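Local structure of chitinase A (4MNK) at residues Ala4-Ser16 with Ile23-Phe35. The protein probably hydrolyses chitin, as a plant class V chitinase of glycosyl hydrolase family 18, and is caught here with N-acetylglucosamine sugars bound. Sequence-based numbering, arbitrary orientation.
Sequences ALKVGFWPAYSVS and INSRLFTHLYYAF. With NAG (2-acetamido-2-deoxy-beta-D-glucopyranose), chain B; NAG (2-acetamido-2-deoxy-beta-D-glucopyranose), chain C.
Phe-9 and Tyr-32 extend side by side in the same direction, their planes inclined at 36°, an oblique aromatic pair; Tyr-32 CB sits over the Phe-9 face, 4.0 Å from the ring centroid, a CH-pi contact. Val-7 reaches the same tyrosine with CG1, which stands anti to the backbone N (chi1 180°) and lies 3.3 Å from Tyr-32 CE1. On the other face of the sheet, Trp-10 meets Tyr-33 CE1 at its ring edge, with CZ3 3.6 Å from that atom, and the Ile-23 side chain crosses that of Trp-10 at about a right angle, its CD1 touching Trp-10 CG and CD1. The Phe-28 ring packs against the bare Gly-8 backbone, CE1 3.6 Å from Gly-8 CA. The parallel register opens with Val-7 opposite His-30, where Lys-6 O accepts from His-30 N and also from Thr-29 N; just before it, Lys-6 N donates to Thr-29 OG1 (2.9 Å). At the far end Ala-12 N donates to Ala-34 O (2.8 Å), just before Tyr-13 lays one face against the sugar, NAG (chain B) C5 lying 3.6 Å above the ring centre. A serine at Tyr-13 would probably strip the ring face from under that sugar. These strands belong to the family's TIM barrel: strand 324-328 flanks 5-11, strand 70-77 flanks 30-36, Tyr-32 OH is hydrogen-bonded to Thr-157 OG1 and Asn-188 ND2, and helix 337-346 packs on Phe-28.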
loop_
_atom_site.group_PDB
_atom_site.type_symbol
_atom_site.label_atom_id
_atom_site.label_comp_id
_atom_site.label_asym_id
_atom_site.label_seq_id
_atom_site.Cartn_x
_atom_site.Cartn_y
_atom_site.Cartn_z
ATOM N N ALA A 4 10.651 11.423 8.686
ATOM C CA ALA A 4 9.716 11.651 7.544
ATOM C C ALA A 4 9.829 10.538 6.503
ATOM O O ALA A 4 10.715 10.561 5.646
ATOM C CB ALA A 4 9.974 13.011 6.914
ATOM N N LEU A 5 8.925 9.568 6.594
ATOM C CA LEU A 5 8.941 8.401 5.718
ATOM C C LEU A 5 8.243 8.710 4.399
ATOM O O LEU A 5 7.077 9.110 4.380
ATOM C CB LEU A 5 8.295 7.199 6.416
ATOM C CG LEU A 5 8.953 6.760 7.734
ATOM C CD1 LEU A 5 8.000 5.923 8.571
ATOM C CD2 LEU A 5 10.252 6.009 7.489
ATOM N N LYS A 6 8.977 8.544 3.302
ATOM C CA LYS A 6 8.447 8.755 1.958
ATOM C C LYS A 6 8.571 7.425 1.232
ATOM O O LYS A 6 9.651 7.049 0.770
ATOM C CB LYS A 6 9.224 9.860 1.240
ATOM C CG LYS A 6 9.216 11.197 1.973
ATOM C CD LYS A 6 10.062 12.236 1.250
ATOM C CE LYS A 6 9.936 13.603 1.907
ATOM N NZ LYS A 6 10.885 14.594 1.327
ATOM N N VAL A 7 7.459 6.700 1.156
ATOM C CA VAL A 7 7.487 5.286 0.799
ATOM C C VAL A 7 6.849 5.038 -0.567
ATOM O O VAL A 7 5.825 5.633 -0.903
ATOM C CB VAL A 7 6.789 4.442 1.895
ATOM C CG1 VAL A 7 6.797 2.972 1.548
ATOM C CG2 VAL A 7 7.462 4.655 3.244
ATOM N N GLY A 8 7.466 4.163 -1.358
ATOM C CA GLY A 8 6.914 3.775 -2.653
ATOM C C GLY A 8 6.969 2.278 -2.862
ATOM O O GLY A 8 7.953 1.633 -2.496
ATOM N N PHE A 9 5.911 1.731 -3.455
ATOM C CA PHE A 9 5.847 0.312 -3.795
ATOM C C PHE A 9 6.073 0.105 -5.282
ATOM O O PHE A 9 5.394 0.723 -6.108
ATOM C CB PHE A 9 4.476 -0.260 -3.432
ATOM C CG PHE A 9 4.296 -0.534 -1.970
ATOM C CD1 PHE A 9 3.963 0.492 -1.091
ATOM C CD2 PHE A 9 4.443 -1.825 -1.470
ATOM C CE1 PHE A 9 3.796 0.241 0.266
ATOM C CE2 PHE A 9 4.272 -2.086 -0.114
ATOM C CZ PHE A 9 3.947 -1.048 0.754
ATOM N N TRP A 10 7.021 -0.771 -5.618
ATOM C CA TRP A 10 7.262 -1.174 -7.002
ATOM C C TRP A 10 6.835 -2.621 -7.193
ATOM O O TRP A 10 7.390 -3.515 -6.551
ATOM C CB TRP A 10 8.735 -1.016 -7.385
ATOM C CG TRP A 10 8.988 -1.429 -8.810
ATOM C CD1 TRP A 10 8.725 -0.695 -9.927
ATOM C CD2 TRP A 10 9.516 -2.686 -9.268
ATOM N NE1 TRP A 10 9.068 -1.406 -11.052
ATOM C CE2 TRP A 10 9.553 -2.631 -10.679
ATOM C CE3 TRP A 10 9.964 -3.849 -8.624
ATOM C CZ2 TRP A 10 10.023 -3.694 -11.462
ATOM C CZ3 TRP A 10 10.431 -4.906 -9.404
ATOM C CH2 TRP A 10 10.458 -4.817 -10.808
ATOM N N PRO A 11 5.855 -2.862 -8.081
ATOM C CA PRO A 11 5.406 -4.226 -8.303
ATOM C C PRO A 11 6.186 -4.906 -9.424
ATOM O O PRO A 11 6.338 -4.347 -10.518
ATOM C CB PRO A 11 3.939 -4.042 -8.679
ATOM C CG PRO A 11 3.896 -2.715 -9.374
ATOM C CD PRO A 11 5.077 -1.898 -8.881
ATOM N N ALA A 12 6.674 -6.110 -9.145
ATOM C CA ALA A 12 7.502 -6.857 -10.091
ATOM C C ALA A 12 6.837 -7.128 -11.447
ATOM O O ALA A 12 7.532 -7.276 -12.450
ATOM C CB ALA A 12 7.991 -8.149 -9.461
ATOM N N TYR A 13 5.504 -7.166 -11.477
ATOM C CA TYR A 13 4.765 -7.412 -12.725
ATOM C C TYR A 13 5.066 -6.362 -13.796
ATOM O O TYR A 13 4.891 -6.618 -14.987
ATOM C CB TYR A 13 3.241 -7.506 -12.481
ATOM C CG TYR A 13 2.525 -6.173 -12.281
ATOM C CD1 TYR A 13 2.344 -5.284 -13.344
ATOM C CD2 TYR A 13 2.010 -5.814 -11.036
ATOM C CE1 TYR A 13 1.699 -4.067 -13.170
ATOM C CE2 TYR A 13 1.352 -4.597 -10.852
ATOM C CZ TYR A 13 1.205 -3.728 -11.923
ATOM O OH TYR A 13 0.565 -2.518 -11.763
ATOM N N SER A 14 5.516 -5.184 -13.363
ATOM C CA SER A 14 5.668 -4.039 -14.258
ATOM C C SER A 14 7.051 -3.924 -14.897
ATOM O O SER A 14 7.318 -2.962 -15.616
ATOM C CB SER A 14 5.324 -2.741 -13.515
ATOM O OG SER A 14 6.317 -2.415 -12.554
ATOM N N VAL A 15 7.911 -4.914 -14.657
ATOM C CA VAL A 15 9.333 -4.831 -15.023
ATOM C C VAL A 15 9.628 -4.447 -16.487
ATOM O O VAL A 15 10.544 -3.663 -16.743
ATOM C CB VAL A 15 10.115 -6.112 -14.598
ATOM C CG1 VAL A 15 9.725 -7.327 -15.445
ATOM C CG2 VAL A 15 11.624 -5.873 -14.631
ATOM N N SER A 16 8.849 -4.977 -17.429
ATOM C CA SER A 16 9.095 -4.728 -18.856
ATOM C C SER A 16 8.780 -3.288 -19.268
ATOM O O SER A 16 9.484 -2.710 -20.099
ATOM C CB SER A 16 8.320 -5.717 -19.733
ATOM O OG SER A 16 8.713 -7.053 -19.472
ATOM N N ILE A 23 12.431 4.309 -11.543
ATOM C CA ILE A 23 11.950 4.912 -10.297
ATOM C C ILE A 23 12.796 6.129 -9.950
ATOM O O ILE A 23 14.025 6.045 -9.921
ATOM C CB ILE A 23 12.007 3.916 -9.112
ATOM C CG1 ILE A 23 11.184 2.656 -9.410
ATOM C CG2 ILE A 23 11.535 4.592 -7.817
ATOM C CD1 ILE A 23 11.448 1.504 -8.453
ATOM N N ASN A 24 12.150 7.262 -9.690
ATOM C CA ASN A 24 12.886 8.418 -9.201
ATOM C C ASN A 24 13.117 8.284 -7.699
ATOM O O ASN A 24 12.347 8.821 -6.888
ATOM C CB ASN A 24 12.191 9.739 -9.545
ATOM C CG ASN A 24 13.055 10.946 -9.224
ATOM O OD1 ASN A 24 14.074 10.829 -8.543
ATOM N ND2 ASN A 24 12.653 12.110 -9.713
ATOM N N SER A 25 14.170 7.565 -7.323
ATOM C CA SER A 25 14.405 7.260 -5.912
ATOM C C SER A 25 14.838 8.467 -5.072
ATOM O O SER A 25 14.926 8.362 -3.848
ATOM C CB SER A 25 15.394 6.106 -5.765
ATOM O OG SER A 25 16.547 6.338 -6.548
ATOM N N ARG A 26 15.090 9.605 -5.723
ATOM C CA ARG A 26 15.355 10.863 -5.015
ATOM C C ARG A 26 14.144 11.325 -4.207
ATOM O O ARG A 26 14.283 12.090 -3.257
ATOM C CB ARG A 26 15.745 11.968 -6.001
ATOM C CG ARG A 26 17.075 11.761 -6.703
ATOM C CD ARG A 26 17.309 12.816 -7.781
ATOM N NE ARG A 26 16.437 12.635 -8.941
ATOM C CZ ARG A 26 16.733 11.891 -10.006
ATOM N NH1 ARG A 26 17.888 11.241 -10.078
ATOM N NH2 ARG A 26 15.867 11.797 -11.005
ATOM N N LEU A 27 12.962 10.849 -4.594
ATOM C CA LEU A 27 11.700 11.297 -4.009
ATOM C C LEU A 27 11.220 10.393 -2.872
ATOM O O LEU A 27 10.124 10.582 -2.338
ATOM C CB LEU A 27 10.636 11.412 -5.109
ATOM C CG LEU A 27 11.021 12.304 -6.299
ATOM C CD1 LEU A 27 9.950 12.272 -7.373
ATOM C CD2 LEU A 27 11.306 13.740 -5.865
ATOM N N PHE A 28 12.053 9.427 -2.492
ATOM C CA PHE A 28 11.679 8.417 -1.508
ATOM C C PHE A 28 12.758 8.206 -0.462
ATOM O O PHE A 28 13.938 8.467 -0.707
ATOM C CB PHE A 28 11.375 7.085 -2.202
ATOM C CG PHE A 28 10.237 7.163 -3.171
ATOM C CD1 PHE A 28 8.927 7.046 -2.729
ATOM C CD2 PHE A 28 10.471 7.372 -4.530
ATOM C CE1 PHE A 28 7.866 7.129 -3.623
ATOM C CE2 PHE A 28 9.412 7.458 -5.429
ATOM C CZ PHE A 28 8.109 7.335 -4.974
ATOM N N THR A 29 12.338 7.729 0.707
ATOM C CA THR A 29 13.256 7.247 1.735
ATOM C C THR A 29 13.288 5.716 1.747
ATOM O O THR A 29 14.296 5.119 2.121
ATOM C CB THR A 29 12.859 7.749 3.139
ATOM O OG1 THR A 29 11.545 7.283 3.460
ATOM C CG2 THR A 29 12.885 9.275 3.205
ATOM N N HIS A 30 12.181 5.093 1.343
ATOM C CA HIS A 30 12.048 3.632 1.351
ATOM C C HIS A 30 11.285 3.160 0.128
ATOM O O HIS A 30 10.246 3.728 -0.225
ATOM C CB HIS A 30 11.344 3.150 2.624
ATOM C CG HIS A 30 12.089 3.477 3.881
ATOM N ND1 HIS A 30 12.090 4.738 4.437
ATOM C CD2 HIS A 30 12.880 2.714 4.671
ATOM C CE1 HIS A 30 12.840 4.735 5.525
ATOM N NE2 HIS A 30 13.330 3.519 5.690
ATOM N N LEU A 31 11.815 2.128 -0.522
ATOM C CA LEU A 31 11.172 1.536 -1.689
ATOM C C LEU A 31 10.955 0.050 -1.464
ATOM O O LEU A 31 11.865 -0.663 -1.033
ATOM C CB LEU A 31 11.997 1.784 -2.951
ATOM C CG LEU A 31 11.978 3.223 -3.468
ATOM C CD1 LEU A 31 13.116 3.446 -4.449
ATOM C CD2 LEU A 31 10.627 3.564 -4.094
ATOM N N TYR A 32 9.739 -0.402 -1.748
ATOM C CA TYR A 32 9.352 -1.786 -1.534
ATOM C C TYR A 32 9.302 -2.551 -2.848
ATOM O O TYR A 32 8.818 -2.037 -3.865
ATOM C CB TYR A 32 7.967 -1.862 -0.900
ATOM C CG TYR A 32 7.840 -1.491 0.565
ATOM C CD1 TYR A 32 8.296 -0.265 1.060
ATOM C CD2 TYR A 32 7.193 -2.348 1.444
ATOM C CE1 TYR A 32 8.139 0.066 2.408
ATOM C CE2 TYR A 32 7.022 -2.017 2.776
ATOM C CZ TYR A 32 7.495 -0.817 3.253
ATOM O OH TYR A 32 7.309 -0.508 4.578
ATOM N N TYR A 33 9.793 -3.786 -2.803
ATOM C CA TYR A 33 9.625 -4.756 -3.877
ATOM C C TYR A 33 8.385 -5.589 -3.556
ATOM O O TYR A 33 8.314 -6.211 -2.496
ATOM C CB TYR A 33 10.865 -5.649 -3.945
ATOM C CG TYR A 33 10.891 -6.665 -5.066
ATOM C CD1 TYR A 33 11.720 -6.481 -6.167
ATOM C CD2 TYR A 33 10.114 -7.825 -5.013
ATOM C CE1 TYR A 33 11.766 -7.409 -7.196
ATOM C CE2 TYR A 33 10.151 -8.762 -6.047
ATOM C CZ TYR A 33 10.983 -8.543 -7.132
ATOM O OH TYR A 33 11.040 -9.459 -8.162
ATOM N N ALA A 34 7.419 -5.601 -4.471
ATOM C CA ALA A 34 6.162 -6.336 -4.289
ATOM C C ALA A 34 5.987 -7.351 -5.427
ATOM O O ALA A 34 5.939 -6.944 -6.583
ATOM C CB ALA A 34 4.988 -5.355 -4.264
ATOM N N PHE A 35 5.892 -8.657 -5.154
ATOM C CA PHE A 35 5.866 -9.283 -3.834
ATOM C C PHE A 35 6.666 -10.583 -3.870
ATOM O O PHE A 35 6.742 -11.257 -4.906
ATOM C CB PHE A 35 4.435 -9.683 -3.448
ATOM C CG PHE A 35 3.485 -8.532 -3.280
ATOM C CD1 PHE A 35 3.424 -7.834 -2.079
ATOM C CD2 PHE A 35 2.616 -8.177 -4.309
ATOM C CE1 PHE A 35 2.536 -6.773 -1.913
ATOM C CE2 PHE A 35 1.716 -7.125 -4.152
ATOM C CZ PHE A 35 1.679 -6.418 -2.955
HETATM C C1 NAG B . -1.422 -7.586 -11.161
HETATM C C2 NAG B . -1.446 -9.054 -11.591
HETATM C C3 NAG B . -0.673 -9.278 -12.892
HETATM C C4 NAG B . -1.008 -8.232 -13.956
HETATM C C5 NAG B . -0.980 -6.819 -13.367
HETATM C C6 NAG B . -1.408 -5.755 -14.378
HETATM C C7 NAG B . -1.662 -10.572 -9.675
HETATM C C8 NAG B . -0.929 -11.405 -8.666
HETATM N N2 NAG B . -0.902 -9.906 -10.546
HETATM O O3 NAG B . -0.968 -10.564 -13.392
HETATM O O4 NAG B . -0.077 -8.338 -15.012
HETATM O O5 NAG B . -1.824 -6.753 -12.233
HETATM O O6 NAG B . -2.798 -5.827 -14.612
HETATM O O7 NAG B . -2.894 -10.529 -9.661
HETATM C C1 NAG C . -2.967 -4.671 -7.070
HETATM C C2 NAG C . -2.958 -4.080 -8.475
HETATM C C3 NAG C . -2.996 -5.189 -9.523
HETATM C C4 NAG C . -1.946 -6.276 -9.261
HETATM C C5 NAG C . -1.864 -6.665 -7.775
HETATM C C6 NAG C . -0.615 -7.496 -7.482
HETATM C C7 NAG C . -3.921 -1.850 -8.729
HETATM C C8 NAG C . -5.172 -1.050 -8.929
HETATM N N2 NAG C . -4.076 -3.172 -8.664
HETATM O O3 NAG C . -2.785 -4.618 -10.796
HETATM O O4 NAG C . -2.277 -7.428 -10.012
HETATM O O5 NAG C . -1.854 -5.530 -6.923
HETATM O O6 NAG C . 0.547 -6.711 -7.641
HETATM O O7 NAG C . -2.832 -1.281 -8.635
HETATM O O HOH W 1 4.032 -7.656 -8.796
#